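Local coordinates for protein porin (Rhodobacter capsulatus, PDB 2POR) that forms, as a homotrimer, channels across the bacterial outer membrane that let small hydrophilic solutes of up to about 0.6 kDa diffuse through passively, at residues 24-29 with 46-51; 41-46 with 59-64; 81-86 with 153-158; 109-114 with 145-150; 193-198 with 234-239. One frame throughout, in Å; residues are numbered along the deposited sequence.

Interaction 1 (24-29 with 46-51)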
# COMPACT_ATOMS: atom_id res chain seq x y z
N ARG A 24 -5.40 -11.05 -10.63
CA ARG A 24 -4.93 -9.87 -9.92
C ARG A 24 -6.01 -8.78 -10.07
O ARG A 24 -6.87 -8.91 -10.94
CB ARG A 24 -3.67 -9.27 -10.51
CG ARG A 24 -3.68 -8.64 -11.84
CD ARG A 24 -2.41 -7.91 -12.04
NE ARG A 24 -2.54 -7.25 -13.34
CZ ARG A 24 -1.56 -6.74 -14.07
NH1 ARG A 24 -0.28 -6.79 -13.72
NH2 ARG A 24 -1.89 -6.06 -15.17
N SER A 25 -5.96 -7.74 -9.28
CA SER A 25 -6.78 -6.56 -9.49
C SER A 25 -5.91 -5.40 -9.09
O SER A 25 -5.02 -5.51 -8.23
CB SER A 25 -8.09 -6.62 -8.66
OG SER A 25 -7.97 -6.94 -7.30
N ARG A 26 -6.09 -4.24 -9.73
CA ARG A 26 -5.31 -3.02 -9.50
C ARG A 26 -6.25 -1.80 -9.53
O ARG A 26 -7.33 -1.89 -10.15
CB ARG A 26 -4.26 -2.84 -10.60
CG ARG A 26 -3.40 -4.10 -10.74
CD ARG A 26 -2.21 -3.84 -11.62
NE ARG A 26 -2.66 -3.42 -12.91
CZ ARG A 26 -1.85 -2.98 -13.85
NH1 ARG A 26 -0.54 -2.89 -13.70
NH2 ARG A 26 -2.37 -2.55 -15.00
N VAL A 27 -5.89 -0.70 -8.89
CA VAL A 27 -6.64 0.56 -8.91
C VAL A 27 -5.60 1.60 -9.31
O VAL A 27 -4.45 1.55 -8.84
CB VAL A 27 -7.23 0.87 -7.52
CG1 VAL A 27 -7.70 2.31 -7.36
CG2 VAL A 27 -8.42 -0.06 -7.36
N LEU A 28 -6.01 2.50 -10.23
CA LEU A 28 -5.20 3.63 -10.64
C LEU A 28 -5.80 4.95 -10.12
O LEU A 28 -7.00 5.20 -10.19
CB LEU A 28 -5.11 3.63 -12.18
CG LEU A 28 -4.44 4.83 -12.85
CD1 LEU A 28 -2.93 4.89 -12.58
CD2 LEU A 28 -4.65 4.69 -14.32
N PHE A 29 -4.98 5.79 -9.50
CA PHE A 29 -5.36 7.12 -9.03
C PHE A 29 -4.90 8.07 -10.11
O PHE A 29 -3.70 8.07 -10.41
CB PHE A 29 -4.63 7.51 -7.76
CG PHE A 29 -4.95 6.58 -6.61
CD1 PHE A 29 -6.17 6.64 -5.99
CD2 PHE A 29 -4.01 5.65 -6.19
CE1 PHE A 29 -6.45 5.76 -4.96
CE2 PHE A 29 -4.29 4.78 -5.15
CZ PHE A 29 -5.52 4.83 -4.54
N LYS A 46 -0.54 3.52 -9.16
CA LYS A 46 -1.50 2.50 -8.82
C LYS A 46 -1.43 2.20 -7.36
O LYS A 46 -0.41 2.49 -6.71
CB LYS A 46 -1.27 1.22 -9.60
CG LYS A 46 -1.32 1.55 -11.07
CD LYS A 46 -1.41 0.33 -11.95
CE LYS A 46 -1.41 0.76 -13.41
NZ LYS A 46 -0.12 1.29 -13.78
N ALA A 47 -2.45 1.58 -6.80
CA ALA A 47 -2.54 1.44 -5.38
C ALA A 47 -1.37 0.56 -4.87
O ALA A 47 -0.82 0.81 -3.79
CB ALA A 47 -3.84 0.75 -5.01
N HIS A 48 -0.97 -0.48 -5.59
CA HIS A 48 0.12 -1.36 -5.13
C HIS A 48 1.47 -0.66 -5.20
O HIS A 48 2.43 -1.19 -4.66
CB HIS A 48 0.14 -2.66 -5.97
CG HIS A 48 0.56 -2.50 -7.42
ND1 HIS A 48 -0.14 -2.07 -8.46
CD2 HIS A 48 1.81 -2.78 -7.89
CE1 HIS A 48 0.61 -2.07 -9.52
NE2 HIS A 48 1.80 -2.51 -9.17
N GLU A 49 1.55 0.53 -5.80
CA GLU A 49 2.75 1.30 -5.96
C GLU A 49 2.74 2.44 -5.01
O GLU A 49 3.62 3.31 -5.14
CB GLU A 49 2.90 1.98 -7.29
CG GLU A 49 2.69 1.09 -8.47
CD GLU A 49 2.76 1.84 -9.79
OE1 GLU A 49 2.12 2.87 -10.00
OE2 GLU A 49 3.48 1.35 -10.66
N SER A 50 1.82 2.53 -4.04
CA SER A 50 1.76 3.74 -3.25
C SER A 50 3.01 4.03 -2.42
O SER A 50 3.37 5.21 -2.28
CB SER A 50 0.60 3.67 -2.29
OG SER A 50 -0.64 3.33 -2.89
N VAL A 51 3.72 3.01 -1.85
CA VAL A 51 4.97 3.28 -1.11
C VAL A 51 6.05 3.88 -2.01
O VAL A 51 6.69 4.88 -1.63
CB VAL A 51 5.44 1.95 -0.48
CG1 VAL A 51 6.78 2.16 0.17
CG2 VAL A 51 4.46 1.50 0.58
O HOH W 1 -2.84 -1.54 -7.72
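K46 ends strand 40-46 of the porin barrel against L28 of its antiparallel neighbour 19-34, and the chain then turns through 47-49 into helix 50-53. The main chains meet in a non-hydrogen-bonded pair, L28 with K46, followed by one bond from A47 N to V27 O (2.9 Å). Water 1 extends the link, accepting from H48 N and weakly from V27 N.

Among the charged groups, the R26 guanidinium is sandwiched: R24 NH2 lies over the centre of one face, 3.3 Å above the plane, and, suiting a long lysine, the aliphatic CE of K46 over the opposite face, toward the rim. R26 NH1 and K46 NZ are still 4.2 Å apart, and a salt bridge from R26 NE to D7 probably helps to offset the like charges. An alanine in place of R26 would probably leave D7 without its mate and open a gap between the R24 guanidinium and the K46 chain.

A47 CB touches both V27 CB and F29 CE2, its small size suiting a place where S50 of a neighbouring subunit also packs. Within the turn, E49 OE1 accepts a hydrogen bond from K46 N at 2.9 Å, with an N-H...O angle of 169°.

Interaction 2 (41-46 with 59-64)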
# COMPACT_ATOMS: atom_id res chain seq x y z
N PHE A 41 -1.40 20.15 -15.04
CA PHE A 41 -0.48 19.41 -14.20
C PHE A 41 -1.19 18.18 -13.71
O PHE A 41 -2.43 18.09 -13.77
CB PHE A 41 -0.03 20.32 -13.06
CG PHE A 41 -1.06 20.90 -12.10
CD1 PHE A 41 -1.48 20.21 -10.98
CD2 PHE A 41 -1.53 22.19 -12.32
CE1 PHE A 41 -2.35 20.79 -10.07
CE2 PHE A 41 -2.41 22.77 -11.41
CZ PHE A 41 -2.81 22.07 -10.30
N GLY A 42 -0.47 17.18 -13.23
CA GLY A 42 -1.13 15.98 -12.76
C GLY A 42 -0.11 15.02 -12.15
O GLY A 42 1.08 15.35 -12.09
N ALA A 43 -0.61 13.88 -11.72
CA ALA A 43 0.20 12.82 -11.14
C ALA A 43 -0.62 11.54 -11.21
O ALA A 43 -1.86 11.58 -11.23
CB ALA A 43 0.52 13.16 -9.69
N SER A 44 -0.03 10.34 -11.33
CA SER A 44 -0.80 9.13 -11.19
C SER A 44 0.11 8.00 -10.69
O SER A 44 1.33 8.07 -10.90
CB SER A 44 -1.41 8.69 -12.51
OG SER A 44 -0.47 8.60 -13.54
N PHE A 45 -0.49 7.02 -10.05
CA PHE A 45 0.20 5.82 -9.61
C PHE A 45 -0.87 4.81 -9.25
O PHE A 45 -2.03 5.21 -9.05
CB PHE A 45 1.10 6.13 -8.40
CG PHE A 45 0.46 6.62 -7.12
CD1 PHE A 45 0.00 5.72 -6.17
CD2 PHE A 45 0.33 7.99 -6.89
CE1 PHE A 45 -0.59 6.20 -4.99
CE2 PHE A 45 -0.25 8.45 -5.72
CZ PHE A 45 -0.72 7.57 -4.76
N LYS A 46 -0.54 3.52 -9.16
CA LYS A 46 -1.50 2.50 -8.82
C LYS A 46 -1.43 2.20 -7.36
O LYS A 46 -0.41 2.49 -6.71
CB LYS A 46 -1.27 1.22 -9.60
CG LYS A 46 -1.32 1.55 -11.07
CD LYS A 46 -1.41 0.33 -11.95
CE LYS A 46 -1.41 0.76 -13.41
NZ LYS A 46 -0.12 1.29 -13.78
N GLY A 59 5.11 5.69 -10.22
CA GLY A 59 4.16 6.74 -10.58
C GLY A 59 4.86 7.89 -11.25
O GLY A 59 6.10 7.92 -11.33
N THR A 60 4.14 8.85 -11.83
CA THR A 60 4.77 10.04 -12.43
C THR A 60 4.04 11.33 -12.03
O THR A 60 2.88 11.23 -11.61
CB THR A 60 4.79 10.00 -13.97
OG1 THR A 60 3.50 9.65 -14.42
CG2 THR A 60 5.81 9.00 -14.49
N VAL A 61 4.73 12.48 -12.08
CA VAL A 61 4.19 13.81 -11.81
C VAL A 61 4.48 14.59 -13.11
O VAL A 61 5.54 14.38 -13.74
CB VAL A 61 4.90 14.46 -10.61
CG1 VAL A 61 4.36 15.86 -10.35
CG2 VAL A 61 4.65 13.63 -9.38
N PHE A 62 3.58 15.45 -13.62
CA PHE A 62 3.88 16.21 -14.84
C PHE A 62 3.34 17.64 -14.79
O PHE A 62 2.45 17.97 -13.98
CB PHE A 62 3.31 15.51 -16.06
CG PHE A 62 1.79 15.60 -16.23
CD1 PHE A 62 1.22 16.69 -16.91
CD2 PHE A 62 0.99 14.59 -15.73
CE1 PHE A 62 -0.15 16.74 -17.09
CE2 PHE A 62 -0.39 14.67 -15.92
CZ PHE A 62 -0.96 15.73 -16.59
N LEU A 63 3.92 18.45 -15.66
CA LEU A 63 3.54 19.85 -15.90
C LEU A 63 3.58 20.02 -17.39
O LEU A 63 4.59 19.61 -17.97
CB LEU A 63 4.52 20.87 -15.33
CG LEU A 63 4.17 22.35 -15.52
CD1 LEU A 63 2.92 22.72 -14.73
CD2 LEU A 63 5.29 23.19 -14.97
N SER A 64 2.54 20.53 -18.08
CA SER A 64 2.59 20.76 -19.52
C SER A 64 1.99 22.12 -19.90
O SER A 64 1.26 22.75 -19.14
CB SER A 64 1.86 19.67 -20.28
OG SER A 64 0.53 19.47 -19.87
O HOH W 2 0.72 11.24 -14.90
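G42 faces F62 across strands 41-46 and 60-64, antiparallel neighbours in the sixteen-stranded porin barrel that run at 162° to each other. Four backbone bonds join them, two in each hydrogen-bonded pair: G42 with F62 and S44 with T60. The shortest goes from F62 N to G42 O, at 2.9 Å.

The aromatic contact depends on glycine. F62 CG sits between its own backbone N and carbonyl carbon (chi1 74°), and the ring lies over the opposite strand, with G42 N over the centre of one face. G42 CA makes a CH-pi contact 4.0 Å from the ring centroid; any side chain at this position would run into F62 CE2. K69 adds a cation-pi contact to the same ring.

Apolar pairs occupy the other side of the sheet, where F41 CB meets L63 CD1 and A43 CB meets V61 CG2, each at 4.2 Å. This side is turned to the third subunit, whose F299 stacks on F41 and whose M10 packs on L63, which suits residues without polar ends.

The polar pair lies on the F62 side. S44 OG and T60 OG1 stand 4.2 Å apart and share water 2, which is 3.2 Å from S44 OG and equally far from T60 OG1, while E71 also bonds to T60 OG1.

Interaction 3 (81-86 with 153-158)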
# COMPACT_ATOMS: atom_id res chain seq x y z
N ALA A 81 8.63 6.17 -25.22
CA ALA A 81 7.58 7.20 -25.12
C ALA A 81 7.00 7.45 -26.52
O ALA A 81 5.77 7.55 -26.66
CB ALA A 81 8.16 8.50 -24.57
N LEU A 82 7.78 7.47 -27.61
CA LEU A 82 7.22 7.64 -28.94
C LEU A 82 6.84 6.37 -29.66
O LEU A 82 5.83 6.41 -30.36
CB LEU A 82 8.18 8.43 -29.84
CG LEU A 82 8.63 9.79 -29.32
CD1 LEU A 82 9.35 10.56 -30.39
CD2 LEU A 82 7.43 10.54 -28.82
N PHE A 83 7.50 5.19 -29.54
CA PHE A 83 7.18 4.05 -30.40
C PHE A 83 6.49 2.90 -29.72
O PHE A 83 5.94 2.05 -30.43
CB PHE A 83 8.46 3.50 -31.11
CG PHE A 83 9.29 4.64 -31.72
CD1 PHE A 83 8.71 5.55 -32.59
CD2 PHE A 83 10.63 4.79 -31.36
CE1 PHE A 83 9.46 6.59 -33.08
CE2 PHE A 83 11.36 5.84 -31.85
CZ PHE A 83 10.78 6.74 -32.70
N GLY A 84 6.46 2.85 -28.37
CA GLY A 84 5.78 1.78 -27.66
C GLY A 84 6.31 0.37 -27.89
O GLY A 84 7.48 0.16 -28.23
N ASP A 85 5.45 -0.62 -27.69
CA ASP A 85 5.78 -2.03 -27.76
C ASP A 85 5.04 -2.73 -28.87
O ASP A 85 4.19 -2.14 -29.52
CB ASP A 85 5.43 -2.72 -26.42
CG ASP A 85 6.41 -2.27 -25.33
OD1 ASP A 85 7.59 -2.09 -25.60
OD2 ASP A 85 5.96 -2.03 -24.22
N LEU A 86 5.32 -4.01 -29.12
CA LEU A 86 4.66 -4.78 -30.15
C LEU A 86 3.38 -5.31 -29.54
O LEU A 86 3.12 -5.10 -28.33
CB LEU A 86 5.59 -5.93 -30.63
CG LEU A 86 6.95 -5.55 -31.20
CD1 LEU A 86 7.54 -6.85 -31.71
CD2 LEU A 86 6.90 -4.54 -32.35
N ALA A 153 14.49 11.05 -29.23
CA ALA A 153 13.80 10.37 -30.32
C ALA A 153 12.90 11.38 -31.06
O ALA A 153 12.49 12.39 -30.46
CB ALA A 153 12.93 9.24 -29.75
N ALA A 154 12.62 11.16 -32.33
CA ALA A 154 11.74 12.04 -33.10
C ALA A 154 10.88 11.18 -33.97
O ALA A 154 11.29 10.09 -34.34
CB ALA A 154 12.51 12.95 -33.99
N ALA A 155 9.66 11.58 -34.27
CA ALA A 155 8.80 10.79 -35.14
C ALA A 155 8.02 11.76 -36.02
O ALA A 155 7.86 12.95 -35.73
CB ALA A 155 7.78 9.97 -34.34
N TYR A 156 7.55 11.23 -37.12
CA TYR A 156 6.77 11.96 -38.08
C TYR A 156 5.66 11.06 -38.62
O TYR A 156 5.87 9.93 -39.08
CB TYR A 156 7.74 12.44 -39.16
CG TYR A 156 7.03 13.24 -40.25
CD1 TYR A 156 6.49 14.49 -39.96
CD2 TYR A 156 6.88 12.67 -41.52
CE1 TYR A 156 5.80 15.16 -40.95
CE2 TYR A 156 6.19 13.34 -42.51
CZ TYR A 156 5.65 14.59 -42.21
OH TYR A 156 4.94 15.27 -43.18
N THR A 157 4.44 11.56 -38.52
CA THR A 157 3.31 10.83 -39.05
C THR A 157 2.91 11.41 -40.41
O THR A 157 2.84 12.63 -40.56
CB THR A 157 2.18 10.92 -38.05
OG1 THR A 157 2.74 10.54 -36.79
CG2 THR A 157 1.01 10.00 -38.41
N PHE A 158 2.69 10.59 -41.43
CA PHE A 158 2.23 10.99 -42.74
C PHE A 158 1.26 9.90 -43.17
O PHE A 158 1.55 8.75 -43.51
CB PHE A 158 3.40 11.11 -43.73
CG PHE A 158 4.34 9.92 -43.91
CD1 PHE A 158 5.32 9.65 -42.97
CD2 PHE A 158 4.22 9.10 -45.03
CE1 PHE A 158 6.17 8.58 -43.15
CE2 PHE A 158 5.07 8.03 -45.21
CZ PHE A 158 6.04 7.77 -44.26
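The nearest CA atoms across the contact, those of L82 at the end of helix 78-83 and A155 on strand 148-158, are 7.1 Å apart, so the two chains meet through side chains without main-chain pairing. L82 is directed at the strand, and its CD1 does all the touching: it lies 3.6 Å from A153 O, 3.9 Å from A153 CB and 4.3 Å from A155 CB, so a single methyl spans two residues whose CB atoms both point toward the helix. Its chi1 (-55°) sets CG anti to the carbonyl carbon, and chi2 (-170°) then sets the CD1 branch.

F83 approaches with its rim. A154 O lies in the ring plane at the edge, 3.8 Å from CZ, where the C-H bonds present their slightly positive side to the carbonyl oxygen. At the same edge CE1 meets A155 CB at 4.0 Å. A153 CB comes in obliquely near CE2, and L82 CB lies over one face, toward the rim.

The arrangement belongs to the porin design in which a long segment between neighbouring barrel strands, here 68-73 and 118-125, folds inward against the wall and narrows the channel into its constriction, or eyelet. A153 and A155 suit the wall, since their short side chains let the helix end come close; strand 128-134 continues this surface, with A131 touching L82. Y104 packs against F83 from the loop beyond. At G84 the helix ends and phi turns positive (62°), a conformation glycine adopts readily, and G84 O accepts a hydrogen bond from Y104 OH.

Interaction 4 (109-114 with 145-150)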
# COMPACT_ATOMS: atom_id res chain seq x y z
N GLU A 109 12.32 1.90 -15.70
CA GLU A 109 12.91 1.27 -14.53
C GLU A 109 14.34 0.74 -14.73
O GLU A 109 14.81 -0.05 -13.91
CB GLU A 109 12.05 0.10 -14.04
CG GLU A 109 10.64 0.50 -13.66
CD GLU A 109 9.84 -0.68 -13.18
OE1 GLU A 109 9.52 -1.53 -14.01
OE2 GLU A 109 9.58 -0.75 -11.98
N ARG A 110 15.09 1.14 -15.76
CA ARG A 110 16.52 0.79 -15.92
C ARG A 110 17.30 1.37 -14.74
O ARG A 110 18.04 0.65 -14.06
CB ARG A 110 17.07 1.36 -17.24
CG ARG A 110 18.54 1.04 -17.55
CD ARG A 110 18.64 -0.50 -17.74
NE ARG A 110 18.12 -0.84 -19.05
CZ ARG A 110 17.46 -1.95 -19.39
NH1 ARG A 110 17.22 -2.86 -18.48
NH2 ARG A 110 17.06 -2.17 -20.64
N LEU A 111 17.16 2.65 -14.42
CA LEU A 111 17.83 3.26 -13.30
C LEU A 111 16.92 3.84 -12.24
O LEU A 111 17.38 4.31 -11.19
CB LEU A 111 18.74 4.34 -13.83
CG LEU A 111 19.95 3.86 -14.61
CD1 LEU A 111 20.71 5.00 -15.19
CD2 LEU A 111 20.85 3.14 -13.66
N THR A 112 15.60 3.83 -12.47
CA THR A 112 14.66 4.43 -11.53
C THR A 112 14.72 3.63 -10.24
O THR A 112 14.71 2.39 -10.31
CB THR A 112 13.23 4.37 -12.13
OG1 THR A 112 13.37 4.76 -13.49
CG2 THR A 112 12.24 5.22 -11.35
N ALA A 113 14.71 4.25 -9.07
CA ALA A 113 14.81 3.53 -7.81
C ALA A 113 14.33 4.44 -6.69
O ALA A 113 13.98 5.60 -6.95
CB ALA A 113 16.29 3.15 -7.58
N GLU A 114 14.36 3.94 -5.45
CA GLU A 114 13.95 4.70 -4.30
C GLU A 114 14.70 6.00 -4.28
O GLU A 114 15.90 6.06 -4.53
CB GLU A 114 14.23 3.86 -3.09
CG GLU A 114 13.87 4.63 -1.82
CD GLU A 114 13.90 3.87 -0.48
OE1 GLU A 114 14.38 2.74 -0.43
OE2 GLU A 114 13.44 4.43 0.53
N ASP A 145 28.10 8.44 -7.31
CA ASP A 145 27.96 8.37 -8.75
C ASP A 145 27.27 7.15 -9.22
O ASP A 145 27.54 6.05 -8.72
CB ASP A 145 29.29 8.39 -9.49
CG ASP A 145 30.03 9.73 -9.50
OD1 ASP A 145 29.38 10.78 -9.58
OD2 ASP A 145 31.26 9.74 -9.45
N ASP A 146 26.38 7.32 -10.19
CA ASP A 146 25.60 6.21 -10.70
C ASP A 146 25.87 6.20 -12.18
O ASP A 146 26.50 7.10 -12.74
CB ASP A 146 24.07 6.45 -10.40
CG ASP A 146 23.16 5.22 -10.41
OD1 ASP A 146 23.61 4.14 -10.78
OD2 ASP A 146 22.00 5.30 -10.04
N ALA A 147 25.47 5.12 -12.87
CA ALA A 147 25.41 5.12 -14.33
C ALA A 147 24.39 6.22 -14.71
O ALA A 147 23.50 6.51 -13.90
CB ALA A 147 24.88 3.80 -14.86
N GLN A 148 24.48 6.86 -15.85
CA GLN A 148 23.50 7.88 -16.17
C GLN A 148 22.92 7.56 -17.51
O GLN A 148 23.70 7.30 -18.42
CB GLN A 148 24.20 9.16 -16.20
CG GLN A 148 23.19 10.23 -16.54
CD GLN A 148 23.78 11.60 -16.36
OE1 GLN A 148 23.06 12.55 -16.05
NE2 GLN A 148 25.08 11.81 -16.44
N GLU A 149 21.59 7.56 -17.69
CA GLU A 149 21.02 7.22 -18.98
C GLU A 149 20.50 8.48 -19.63
O GLU A 149 20.27 9.47 -18.91
CB GLU A 149 19.89 6.24 -18.85
CG GLU A 149 18.77 6.72 -17.92
CD GLU A 149 17.67 5.73 -17.64
OE1 GLU A 149 17.75 4.57 -18.08
OE2 GLU A 149 16.72 6.12 -16.96
N MET A 150 20.36 8.43 -20.95
CA MET A 150 19.84 9.56 -21.74
C MET A 150 19.33 9.04 -23.05
O MET A 150 19.87 8.06 -23.58
CB MET A 150 20.86 10.58 -22.17
CG MET A 150 21.46 11.40 -21.08
SD MET A 150 23.16 11.76 -21.54
CE MET A 150 23.41 12.98 -20.27
O HOH W 3 15.16 4.28 -15.67
O HOH W 4 19.74 3.86 -9.61
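The long inward-folded loop between helix 78-83 and strand 118-125 meets the start of barrel strand 148-158 here, with L111 as the main apolar contact. L111 points at the strand, and its CD1 rests 3.4 Å from A147 O and 3.8 Å from E149 CG. CD2 turns to A147 CB and D146 OD1, so the forked leucine end reaches both the residues leading into the strand and the strand itself. The L111 and E149 side chains slide past each other in opposite directions, bringing E149 OE2 to 4.1 Å from L111 CB. E149 OE1 also touches R110 CB, at 3.4 Å.

Two waters supply the polar links. Water 3 accepts from L111 N and donates to E149 OE2 (2.7 Å) and T112 OG1, gathering the backbone and two side chains. Water 4 donates to L111 O and to D146 OD2 (2.7 Å). Acidic residues suit these positions because their oxygens can accept hydrogen bonds from the waters, while E149 OE1 takes a further hydrogen bond from G107 N.

R110 turns elsewhere, its NE bonding to L105 O within the loop. Around the contact, S135 packs on L111, V118 of strand 118-125 touches T112 and E149, and I170 of strand 161-171 lies against R110 and A147.

Interaction 5 (193-198 with 234-239)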
# COMPACT_ATOMS: atom_id res chain seq x y z
N GLY A 193 -6.41 0.49 -41.72
CA GLY A 193 -7.75 0.19 -41.29
C GLY A 193 -7.77 -0.64 -40.00
O GLY A 193 -7.22 -0.22 -38.98
N ALA A 194 -8.36 -1.85 -40.05
CA ALA A 194 -8.48 -2.70 -38.87
C ALA A 194 -7.16 -3.35 -38.43
O ALA A 194 -7.11 -3.99 -37.37
CB ALA A 194 -9.50 -3.79 -39.19
N THR A 195 -6.12 -3.22 -39.29
CA THR A 195 -4.77 -3.76 -39.15
C THR A 195 -3.69 -2.79 -38.71
O THR A 195 -3.52 -1.71 -39.29
CB THR A 195 -4.39 -4.38 -40.50
OG1 THR A 195 -5.45 -5.31 -40.76
CG2 THR A 195 -3.04 -5.09 -40.52
N ASN A 196 -2.91 -3.16 -37.70
CA ASN A 196 -1.83 -2.32 -37.22
C ASN A 196 -0.54 -3.06 -37.51
O ASN A 196 -0.52 -4.30 -37.34
CB ASN A 196 -1.98 -2.13 -35.74
CG ASN A 196 -3.24 -1.36 -35.39
OD1 ASN A 196 -3.34 -0.16 -35.62
ND2 ASN A 196 -4.25 -2.01 -34.81
N VAL A 197 0.50 -2.41 -37.98
CA VAL A 197 1.75 -3.08 -38.24
C VAL A 197 2.78 -2.23 -37.53
O VAL A 197 2.68 -1.01 -37.58
CB VAL A 197 2.05 -3.14 -39.75
CG1 VAL A 197 3.39 -3.80 -40.00
CG2 VAL A 197 1.04 -4.03 -40.43
N LYS A 198 3.72 -2.82 -36.80
CA LYS A 198 4.76 -2.06 -36.11
C LYS A 198 6.02 -2.88 -36.39
O LYS A 198 5.98 -4.13 -36.41
CB LYS A 198 4.46 -1.99 -34.61
CG LYS A 198 5.48 -1.08 -33.95
CD LYS A 198 5.27 -0.87 -32.46
CE LYS A 198 3.99 -0.09 -32.23
NZ LYS A 198 3.79 0.27 -30.83
N LEU A 234 8.72 -7.37 -35.54
CA LEU A 234 7.56 -6.96 -36.27
C LEU A 234 6.33 -7.48 -35.58
O LEU A 234 6.41 -8.60 -35.03
CB LEU A 234 7.67 -7.56 -37.63
CG LEU A 234 6.42 -7.61 -38.45
CD1 LEU A 234 6.17 -6.24 -39.06
CD2 LEU A 234 6.56 -8.71 -39.45
N SER A 235 5.22 -6.72 -35.56
CA SER A 235 3.98 -7.33 -35.13
C SER A 235 2.85 -6.87 -36.04
O SER A 235 2.94 -5.77 -36.64
CB SER A 235 3.57 -6.98 -33.69
OG SER A 235 3.27 -5.64 -33.37
N VAL A 236 1.83 -7.73 -36.10
CA VAL A 236 0.66 -7.47 -36.90
C VAL A 236 -0.54 -7.85 -36.05
O VAL A 236 -0.54 -8.95 -35.46
CB VAL A 236 0.63 -8.35 -38.20
CG1 VAL A 236 -0.59 -7.97 -39.04
CG2 VAL A 236 1.83 -8.08 -39.08
N ASP A 237 -1.56 -6.99 -35.94
CA ASP A 237 -2.81 -7.42 -35.32
C ASP A 237 -3.96 -6.86 -36.15
O ASP A 237 -3.79 -5.79 -36.76
CB ASP A 237 -2.96 -6.90 -33.90
CG ASP A 237 -2.91 -5.42 -33.69
OD1 ASP A 237 -1.83 -4.85 -33.58
OD2 ASP A 237 -3.98 -4.83 -33.60
N SER A 238 -5.08 -7.54 -36.18
CA SER A 238 -6.21 -7.07 -36.95
C SER A 238 -7.47 -7.40 -36.22
O SER A 238 -7.59 -8.46 -35.58
CB SER A 238 -6.25 -7.74 -38.31
OG SER A 238 -7.11 -6.99 -39.17
N THR A 239 -8.42 -6.48 -36.35
CA THR A 239 -9.71 -6.66 -35.72
C THR A 239 -10.85 -6.88 -36.71
O THR A 239 -11.04 -6.10 -37.64
CB THR A 239 -9.99 -5.42 -34.88
OG1 THR A 239 -8.91 -5.25 -33.97
CG2 THR A 239 -11.27 -5.57 -34.08
O HOH W 5 -6.53 -4.61 -34.79
O HOH W 6 0.85 -4.80 -34.38
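N196 and D237 face each other, their side chains crossing obliquely with the amide and carboxylate planes 31° apart. N196 ND2 donates to D237 OD2 (3.1 Å, 162° at the hydrogen), meeting it on the syn side but 33° out of the carboxylate plane, whereas the oxygen lies close to the amide plane. D237 CG sits between its backbone N and carbonyl carbon, which brings it to 4.0 Å from N196 CB. Two waters donate to the carboxylate as well: water 5 to OD2 and water 6 to OD1, both at 2.8 Å. An alanine in place of D237 would probably leave N196 ND2 without this acceptor and free the amide to turn.

The strands are antiparallel neighbours in the porin barrel, their axes 4.7 Å apart, and backbone bonds pair N196 with D237 and K198 with S235. On the N196 side the long K198 chain lets NZ reach F83 O and D85 O of the inner loop, while the short S235 holds its OG where Y87 N can donate to it.

On the other side T195 OG1 and S238 OG share a hydrogen bond of 2.8 Å. Beyond them the branched chains pack, V197 CG2 against V236 CG2 and V197 CG1 against L234 CD1 at 3.8 Å.

How the interactions relate
All five contacts reach the same closed sheet. Interactions 1 and 2 share K46 and adjoin directly, F29 N lying 3.0 Å from F45 O in a probable hydrogen bond, and both touch the third subunit, so they belong to the trimer interface. Interactions 3 and 4 fasten different parts of the long inner loop to strand 148-158; their centres are 23 Å apart, and interaction 4 is nested in the loop of chain closed by interaction 3. Interaction 5 holds that inner loop on another wall: K198 NZ is 2.8 Å from both F83 O and D85 O. A bound calcium ion lies about 10 Å from the F83 side chain, and a calcium ion lies about 6 Å from that of D146.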